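Local coordinates for protein alpha-ketoglutarate-dependent 2,4-dichlorophenoxyacetate dioxygenase (Bradyrhizobium diazoefficiens, PDB 5BKE) that probably catalyses metal- and 2-oxoglutarate-dependent oxygenation of aryloxyalkanoate herbicides such as 2,4-dichlorophenoxyacetate, at residues C[166-171]-C[193-198]; C[170-175]-C[186-191]. All coordinates share one frame; numbering follows the deposited sequence.

Interaction 1: C[166-171]-C[193-198]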
ATOM      1  N   VAL C 166     -33.011  18.687   7.566  1.00 26.41           N
ATOM      2  CA  VAL C 166     -33.402  20.026   7.129  1.00 26.33           C
ATOM      3  C   VAL C 166     -33.544  20.938   8.356  1.00 26.70           C
ATOM      4  O   VAL C 166     -34.158  20.552   9.364  1.00 25.42           O
ATOM      5  CB  VAL C 166     -34.706  19.986   6.274  1.00 25.89           C
ATOM      6  CG1 VAL C 166     -35.201  21.378   5.919  1.00 24.89           C
ATOM      7  CG2 VAL C 166     -34.488  19.201   4.982  1.00 25.80           C
ATOM      8  N   CYS C 167     -32.969  22.141   8.257  1.00 27.05           N
ATOM      9  CA  CYS C 167     -33.070  23.168   9.309  1.00 27.04           C
ATOM     10  C   CYS C 167     -34.045  24.284   8.930  1.00 26.92           C
ATOM     11  O   CYS C 167     -34.177  24.628   7.757  1.00 27.08           O
ATOM     12  CB  CYS C 167     -31.695  23.779   9.603  1.00 27.25           C
ATOM     13  SG  CYS C 167     -30.389  22.619  10.084  1.00 28.16           S
ATOM     14  N   GLU C 168     -34.708  24.848   9.937  1.00 27.92           N
ATOM     15  CA  GLU C 168     -35.533  26.046   9.785  1.00 28.43           C
ATOM     16  C   GLU C 168     -34.730  27.283  10.185  1.00 26.55           C
ATOM     17  O   GLU C 168     -34.291  27.403  11.332  1.00 24.96           O
ATOM     18  CB  GLU C 168     -36.819  25.939  10.616  1.00 32.06           C
ATOM     19  CG  GLU C 168     -37.708  24.780  10.195  1.00 38.28           C
ATOM     20  CD  GLU C 168     -39.127  24.820  10.753  1.00 43.25           C
ATOM     21  OE1 GLU C 168     -39.575  25.877  11.267  1.00 46.57           O
ATOM     22  OE2 GLU C 168     -39.804  23.769  10.652  1.00 44.67           O
ATOM     23  N   HIS C 169     -34.522  28.180   9.226  1.00 25.89           N
ATOM     24  CA  HIS C 169     -33.749  29.397   9.452  1.00 26.86           C
ATOM     25  C   HIS C 169     -34.667  30.621   9.531  1.00 27.99           C
ATOM     26  O   HIS C 169     -35.542  30.809   8.674  1.00 28.38           O
ATOM     27  CB  HIS C 169     -32.766  29.647   8.318  1.00 25.64           C
ATOM     28  CG  HIS C 169     -31.643  28.660   8.225  1.00 26.89           C
ATOM     29  ND1 HIS C 169     -30.321  29.032   8.352  1.00 25.88           N
ATOM     30  CD2 HIS C 169     -31.636  27.331   7.952  1.00 26.03           C
ATOM     31  CE1 HIS C 169     -29.550  27.973   8.175  1.00 26.85           C
ATOM     32  NE2 HIS C 169     -30.323  26.930   7.922  1.00 26.63           N
ATOM     33  N   SER C 170     -34.435  31.453  10.544  1.00 28.45           N
ATOM     34  CA  SER C 170     -35.129  32.722  10.720  1.00 29.52           C
ATOM     35  C   SER C 170     -34.271  33.695  11.524  1.00 30.07           C
ATOM     36  O   SER C 170     -33.597  33.289  12.485  1.00 28.21           O
ATOM     37  CB  SER C 170     -36.453  32.503  11.455  1.00 29.86           C
ATOM     38  OG  SER C 170     -37.082  33.736  11.749  1.00 30.53           O
ATOM     39  N   LEU C 171     -34.335  34.978  11.155  1.00 30.52           N
ATOM     40  CA  LEU C 171     -33.768  36.058  11.980  1.00 31.17           C
ATOM     41  C   LEU C 171     -34.302  36.062  13.411  1.00 32.30           C
ATOM     42  O   LEU C 171     -33.605  36.490  14.332  1.00 32.98           O
ATOM     43  CB  LEU C 171     -33.963  37.429  11.332  1.00 32.00           C
ATOM     44  CG  LEU C 171     -32.952  37.793  10.240  1.00 32.60           C
ATOM     45  CD1 LEU C 171     -33.502  38.851   9.295  1.00 32.62           C
ATOM     46  CD2 LEU C 171     -31.612  38.229  10.821  1.00 32.49           C
ATOM     47  N   PRO C 193     -39.879  31.608   8.979  1.00 31.31           N
ATOM     48  CA  PRO C 193     -38.828  30.588   8.809  1.00 31.35           C
ATOM     49  C   PRO C 193     -38.793  29.913   7.433  1.00 31.20           C
ATOM     50  O   PRO C 193     -39.850  29.610   6.874  1.00 31.39           O
ATOM     51  CB  PRO C 193     -39.161  29.564   9.888  1.00 31.17           C
ATOM     52  CG  PRO C 193     -39.792  30.376  10.959  1.00 32.52           C
ATOM     53  CD  PRO C 193     -40.629  31.388  10.228  1.00 32.38           C
ATOM     54  N   VAL C 194     -37.580  29.723   6.900  1.00 28.62           N
ATOM     55  CA  VAL C 194     -37.352  28.993   5.650  1.00 27.66           C
ATOM     56  C   VAL C 194     -36.567  27.696   5.893  1.00 27.77           C
ATOM     57  O   VAL C 194     -35.863  27.553   6.907  1.00 27.15           O
ATOM     58  CB  VAL C 194     -36.656  29.848   4.552  1.00 28.19           C
ATOM     59  CG1 VAL C 194     -37.414  31.146   4.293  1.00 27.66           C
ATOM     60  CG2 VAL C 194     -35.195  30.115   4.889  1.00 27.75           C
ATOM     61  N   LEU C 195     -36.710  26.759   4.962  1.00 27.64           N
ATOM     62  CA  LEU C 195     -36.044  25.459   5.042  1.00 28.36           C
ATOM     63  C   LEU C 195     -34.724  25.498   4.294  1.00 28.18           C
ATOM     64  O   LEU C 195     -34.633  26.106   3.226  1.00 29.16           O
ATOM     65  CB  LEU C 195     -36.941  24.333   4.494  1.00 28.68           C
ATOM     66  CG  LEU C 195     -38.319  24.070   5.143  1.00 30.05           C
ATOM     67  CD1 LEU C 195     -39.036  22.915   4.448  1.00 29.83           C
ATOM     68  CD2 LEU C 195     -38.243  23.826   6.645  1.00 28.20           C
ATOM     69  N   GLN C 196     -33.697  24.884   4.885  1.00 27.03           N
ATOM     70  CA  GLN C 196     -32.388  24.705   4.251  1.00 26.70           C
ATOM     71  C   GLN C 196     -31.835  23.355   4.655  1.00 26.09           C
ATOM     72  O   GLN C 196     -32.013  22.925   5.797  1.00 26.93           O
ATOM     73  CB  GLN C 196     -31.369  25.790   4.662  1.00 26.62           C
ATOM     74  CG  GLN C 196     -31.804  27.250   4.509  1.00 26.70           C
ATOM     75  CD  GLN C 196     -31.675  27.812   3.094  1.00 25.86           C
ATOM     76  OE1 GLN C 196     -31.260  27.127   2.160  1.00 26.03           O
ATOM     77  NE2 GLN C 196     -32.024  29.080   2.941  1.00 24.46           N
ATOM     78  N   ARG C 197     -31.157  22.700   3.718  1.00 26.71           N
ATOM     79  CA  ARG C 197     -30.393  21.476   4.002  1.00 27.36           C
ATOM     80  C   ARG C 197     -29.291  21.761   5.020  1.00 26.23           C
ATOM     81  O   ARG C 197     -28.650  22.816   4.957  1.00 25.97           O
ATOM     82  CB  ARG C 197     -29.745  20.939   2.726  1.00 28.20           C
ATOM     83  CG  ARG C 197     -30.702  20.429   1.659  1.00 31.83           C
ATOM     84  CD  ARG C 197     -31.278  19.057   1.988  1.00 33.52           C
ATOM     85  NE  ARG C 197     -30.255  18.014   2.140  1.00 34.18           N
ATOM     86  CZ  ARG C 197     -29.723  17.320   1.138  1.00 35.03           C
ATOM     87  NH1 ARG C 197     -30.098  17.558  -0.108  1.00 35.97           N
ATOM     88  NH2 ARG C 197     -28.802  16.391   1.384  1.00 34.11           N
ATOM     89  N   LEU C 198     -29.090  20.824   5.949  1.00 25.05           N
ATOM     90  CA  LEU C 198     -27.964  20.863   6.876  1.00 24.43           C
ATOM     91  C   LEU C 198     -26.659  20.558   6.150  1.00 24.29           C
ATOM     92  O   LEU C 198     -25.604  21.083   6.506  1.00 23.99           O
ATOM     93  CB  LEU C 198     -28.185  19.881   8.035  1.00 25.23           C
ATOM     94  CG  LEU C 198     -27.180  19.797   9.197  1.00 26.42           C
ATOM     95  CD1 LEU C 198     -26.926  21.149   9.859  1.00 26.42           C
ATOM     96  CD2 LEU C 198     -27.629  18.775  10.242  1.00 26.15           C
TER
HETATM   97  O   HOH W   1     -28.973  24.429   7.182  1.00 20.93           O
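Cys-167 and Gln-196 face each other as a hydrogen-bonded antiparallel pair: Cys-167 N donates to Gln-196 O at 2.8 Å, and Gln-196 N returns a bond to Cys-167 O at 2.9 Å. His-169 and Val-194 form the second such pair, with His-169 N to Val-194 O at 2.8 Å and an N-H...O angle of 168°, while Val-194 N donates to His-169 O at 2.9 Å. The carbonyl oxygens also receive CA-H...O contacts, such as Glu-168 CA to Val-194 O at 3.3 Å.

The His-169 imidazole is satisfied at both nitrogens. Ser-119 OG hydrogen-bonds ND1, while His-169 NE2 meets a water at 2.9 Å, in the ring plane, and this water donates to Arg-197 O, so it bridges the two strands. With CG beside its own backbone N, the ring lies across the Gln-196 side chain. Gln-196 CG sits over one face of the His-169 ring, 3.9 Å from the centroid and 30° off the normal, a CH-pi contact. The Gln-196 chain bends at chi2, and its amide plane stands 84° from the ring; OE1 is bonded to Thr-288 and NE2 to Ser-119 O, so Ser-119 holds both side chains.

On the other face the cross-strand contacts between Val-166, Glu-168 CG and Leu-195 are aliphatic: Val-166 CG1 packs on Leu-195 CB at 3.7 Å, and Glu-168 CG lies against Leu-195 CD2. Arg-197, on this face too, bonds Glu-163 O through NH2. Just after Arg-197, where strand 194-201 is interrupted, Leu-198 CD1 reaches Cys-167 SG on the His-169 face.

These are the two central strands of a four-stranded antiparallel sheet. Strand 216-219 pairs with the other edge of strand 166-169, and helix 224-238 covers Cys-167 and Leu-198 through Leu-231.

Interaction 2: C[170-175]-C[186-191]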
ATOM      1  N   SER C 170     -34.435  31.453  10.544  1.00 28.45           N
ATOM      2  CA  SER C 170     -35.129  32.722  10.720  1.00 29.52           C
ATOM      3  C   SER C 170     -34.271  33.695  11.524  1.00 30.07           C
ATOM      4  O   SER C 170     -33.597  33.289  12.485  1.00 28.21           O
ATOM      5  CB  SER C 170     -36.453  32.503  11.455  1.00 29.86           C
ATOM      6  OG  SER C 170     -37.082  33.736  11.749  1.00 30.53           O
ATOM      7  N   LEU C 171     -34.335  34.978  11.155  1.00 30.52           N
ATOM      8  CA  LEU C 171     -33.768  36.058  11.980  1.00 31.17           C
ATOM      9  C   LEU C 171     -34.302  36.062  13.411  1.00 32.30           C
ATOM     10  O   LEU C 171     -33.605  36.490  14.332  1.00 32.98           O
ATOM     11  CB  LEU C 171     -33.963  37.429  11.332  1.00 32.00           C
ATOM     12  CG  LEU C 171     -32.952  37.793  10.240  1.00 32.60           C
ATOM     13  CD1 LEU C 171     -33.502  38.851   9.295  1.00 32.62           C
ATOM     14  CD2 LEU C 171     -31.612  38.229  10.821  1.00 32.49           C
ATOM     15  N   MET C 172     -35.515  35.546  13.600  1.00 33.07           N
ATOM     16  CA  MET C 172     -36.117  35.418  14.931  1.00 33.83           C
ATOM     17  C   MET C 172     -35.396  34.401  15.829  1.00 33.03           C
ATOM     18  O   MET C 172     -35.426  34.526  17.058  1.00 32.58           O
ATOM     19  CB  MET C 172     -37.606  35.073  14.824  1.00 36.32           C
ATOM     20  CG  MET C 172     -38.457  36.103  14.084  1.00 39.55           C
ATOM     21  SD  MET C 172     -40.246  35.830  14.233  1.00 43.40           S
ATOM     22  CE  MET C 172     -40.535  34.461  13.108  1.00 40.43           C
ATOM     23  N   TYR C 173     -34.762  33.392  15.224  1.00 32.95           N
ATOM     24  CA  TYR C 173     -33.995  32.395  15.991  1.00 31.14           C
ATOM     25  C   TYR C 173     -32.651  32.940  16.490  1.00 29.85           C
ATOM     26  O   TYR C 173     -32.304  32.765  17.665  1.00 28.76           O
ATOM     27  CB  TYR C 173     -33.776  31.115  15.191  1.00 31.17           C
ATOM     28  CG  TYR C 173     -34.977  30.200  15.047  1.00 32.02           C
ATOM     29  CD1 TYR C 173     -35.697  29.762  16.168  1.00 32.64           C
ATOM     30  CD2 TYR C 173     -35.367  29.722  13.782  1.00 32.19           C
ATOM     31  CE1 TYR C 173     -36.784  28.903  16.033  1.00 32.50           C
ATOM     32  CE2 TYR C 173     -36.453  28.863  13.636  1.00 31.91           C
ATOM     33  CZ  TYR C 173     -37.158  28.453  14.763  1.00 32.49           C
ATOM     34  OH  TYR C 173     -38.235  27.600  14.632  1.00 32.91           O
ATOM     35  N   SER C 174     -31.914  33.604  15.599  1.00 28.69           N
ATOM     36  CA  SER C 174     -30.626  34.194  15.942  1.00 29.93           C
ATOM     37  C   SER C 174     -30.752  35.337  16.948  1.00 31.18           C
ATOM     38  O   SER C 174     -29.980  35.396  17.909  1.00 30.77           O
ATOM     39  CB  SER C 174     -29.880  34.658  14.697  1.00 29.51           C
ATOM     40  OG  SER C 174     -30.650  35.575  13.950  1.00 28.86           O
ATOM     41  N   ARG C 175     -31.722  36.227  16.727  1.00 31.06           N
ATOM     42  CA  ARG C 175     -31.971  37.340  17.642  1.00 33.03           C
ATOM     43  C   ARG C 175     -32.611  36.839  18.925  1.00 32.07           C
ATOM     44  O   ARG C 175     -32.334  37.362  19.996  1.00 31.32           O
ATOM     45  CB  ARG C 175     -32.809  38.454  16.997  1.00 34.72           C
ATOM     46  CG  ARG C 175     -32.230  39.057  15.725  1.00 38.04           C
ATOM     47  CD  ARG C 175     -30.765  39.445  15.857  1.00 42.83           C
ATOM     48  NE  ARG C 175     -30.159  39.933  14.609  1.00 44.20           N
ATOM     49  CZ  ARG C 175     -29.397  39.212  13.782  1.00 45.91           C
ATOM     50  NH1 ARG C 175     -28.887  39.786  12.701  1.00 46.68           N
ATOM     51  NH2 ARG C 175     -29.133  37.931  14.021  1.00 45.92           N
ATOM     52  N   GLU C 186     -45.883  42.486  11.125  1.00 72.88           N
ATOM     53  CA  GLU C 186     -45.426  42.135   9.788  1.00 76.85           C
ATOM     54  C   GLU C 186     -43.955  41.678   9.798  1.00 73.18           C
ATOM     55  O   GLU C 186     -43.472  41.164   8.795  1.00 71.09           O
ATOM     56  CB  GLU C 186     -45.657  43.296   8.798  1.00 83.08           C
ATOM     57  CG  GLU C 186     -44.942  44.605   9.121  1.00 85.83           C
ATOM     58  CD  GLU C 186     -45.203  45.684   8.085  1.00 90.81           C
ATOM     59  OE1 GLU C 186     -46.329  46.230   8.054  1.00 91.95           O
ATOM     60  OE2 GLU C 186     -44.274  45.994   7.307  1.00 93.99           O
ATOM     61  N   GLU C 187     -43.265  41.884  10.926  1.00 70.50           N
ATOM     62  CA  GLU C 187     -41.933  41.312  11.183  1.00 66.38           C
ATOM     63  C   GLU C 187     -42.004  39.783  11.320  1.00 62.30           C
ATOM     64  O   GLU C 187     -41.194  39.074  10.720  1.00 58.12           O
ATOM     65  CB  GLU C 187     -41.290  41.929  12.434  1.00 66.62           C
ATOM     66  CG  GLU C 187     -40.728  43.335  12.241  1.00 66.22           C
ATOM     67  CD  GLU C 187     -40.112  43.935  13.506  1.00 66.14           C
ATOM     68  OE1 GLU C 187     -40.275  43.364  14.610  1.00 66.59           O
ATOM     69  OE2 GLU C 187     -39.459  44.997  13.394  1.00 63.02           O
ATOM     70  N   LYS C 188     -42.981  39.293  12.090  1.00 58.83           N
ATOM     71  CA  LYS C 188     -43.273  37.855  12.207  1.00 57.03           C
ATOM     72  C   LYS C 188     -43.616  37.208  10.862  1.00 56.00           C
ATOM     73  O   LYS C 188     -43.403  36.004  10.667  1.00 56.69           O
ATOM     74  CB  LYS C 188     -44.414  37.608  13.193  1.00 55.88           C
ATOM     75  CG  LYS C 188     -44.001  37.674  14.652  1.00 57.94           C
ATOM     76  CD  LYS C 188     -45.051  37.064  15.572  1.00 59.67           C
ATOM     77  CE  LYS C 188     -44.813  35.577  15.811  1.00 60.30           C
ATOM     78  NZ  LYS C 188     -45.710  35.037  16.871  1.00 60.92           N
ATOM     79  N   GLN C 189     -44.149  38.016   9.949  1.00 52.26           N
ATOM     80  CA  GLN C 189     -44.457  37.577   8.599  1.00 51.36           C
ATOM     81  C   GLN C 189     -43.255  37.777   7.678  1.00 50.88           C
ATOM     82  O   GLN C 189     -42.994  36.942   6.812  1.00 50.39           O
ATOM     83  CB  GLN C 189     -45.709  38.291   8.058  1.00 52.15           C
ATOM     84  CG  GLN C 189     -47.004  38.003   8.829  1.00 52.35           C
ATOM     85  CD  GLN C 189     -47.431  36.537   8.779  1.00 53.83           C
ATOM     86  OE1 GLN C 189     -47.528  35.936   7.705  1.00 53.49           O
ATOM     87  NE2 GLN C 189     -47.701  35.959   9.949  1.00 50.73           N
ATOM     88  N   MET C 190     -42.528  38.879   7.878  1.00 52.24           N
ATOM     89  CA  MET C 190     -41.301  39.190   7.119  1.00 52.48           C
ATOM     90  C   MET C 190     -40.162  38.214   7.433  1.00 48.57           C
ATOM     91  O   MET C 190     -39.359  37.899   6.548  1.00 47.30           O
ATOM     92  CB  MET C 190     -40.840  40.621   7.404  1.00 55.83           C
ATOM     93  CG  MET C 190     -40.107  41.299   6.259  1.00 59.98           C
ATOM     94  SD  MET C 190     -39.635  42.997   6.663  1.00 66.40           S
ATOM     95  CE  MET C 190     -41.161  43.864   6.298  1.00 66.36           C
ATOM     96  N   PHE C 191     -40.107  37.748   8.686  1.00 44.40           N
ATOM     97  CA  PHE C 191     -39.064  36.817   9.155  1.00 41.55           C
ATOM     98  C   PHE C 191     -39.574  35.380   9.308  1.00 40.77           C
ATOM     99  O   PHE C 191     -39.048  34.610  10.116  1.00 41.65           O
ATOM    100  CB  PHE C 191     -38.427  37.291  10.474  1.00 37.77           C
ATOM    101  CG  PHE C 191     -37.904  38.705  10.453  1.00 36.17           C
ATOM    102  CD1 PHE C 191     -37.298  39.252   9.309  1.00 35.79           C
ATOM    103  CD2 PHE C 191     -37.980  39.486  11.609  1.00 35.30           C
ATOM    104  CE1 PHE C 191     -36.820  40.561   9.315  1.00 35.98           C
ATOM    105  CE2 PHE C 191     -37.492  40.791  11.624  1.00 36.22           C
ATOM    106  CZ  PHE C 191     -36.909  41.329  10.477  1.00 35.81           C
TER
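The Phe-191 ring receives Leu-171 over one face, where CB stands 4.2 Å above the plane and is offset toward the rim, while Leu-171 CD1 approaches the ring atom Phe-191 CE1 at 3.7 Å. Met-172 CG comes to the ring obliquely, and its closer partner is Phe-191 CB, at 3.8 Å. The other flat group, the Arg-175 guanidinium, has Leu-171 CD2 over one face, 3.6 Å above its plane, and makes a cation-pi contact with Phe-107.

Two short helices meet here through their ends. Ser-170 is the N-cap of helix 171-176: its OG accepts from Met-172 N at 3.0 Å, with an N-H...O angle of 151°. Phe-191 is the first residue beyond helix 187-190 to leave helical angles. With its OG anti to the backbone N (chi1 174°), Ser-170 reaches across, and Phe-191 O takes the Ser-170 OG proton at 2.7 Å, with the donor in the carbonyl plane. One hydroxyl therefore caps the first helix and ties it to the end of the second. The Met-172 chain bends at chi3 (-76°), bringing its methyl CE within 3.3 Å of Phe-191 O; Met-172 SD meanwhile packs near Lys-188 CA.

Interaction 1 joins neighbouring strands of one sheet, whereas interaction 2 joins the helices that follow 166-169 and precede 194-201, so both close the same excursion of the chain. The partly buried strand contact (562 Å²) rests on paired backbone bonds; Cys-167, His-169 and Gln-196 are buried, whereas Val-166 and Glu-168 on the other face are partly exposed and Leu-195 is exposed. The buried helix contact (261 Å²) is mostly apolar, with a single cross-segment hydrogen bond from a side chain. Ser-170 and Leu-171 are shared, but Leu-171 packs only in interaction 2, and Pro-193 CD packs on Met-172 CE. Leu-171 lies nearer the manganese (about 9 Å, side chain to ion) than His-169 (about 12 Å).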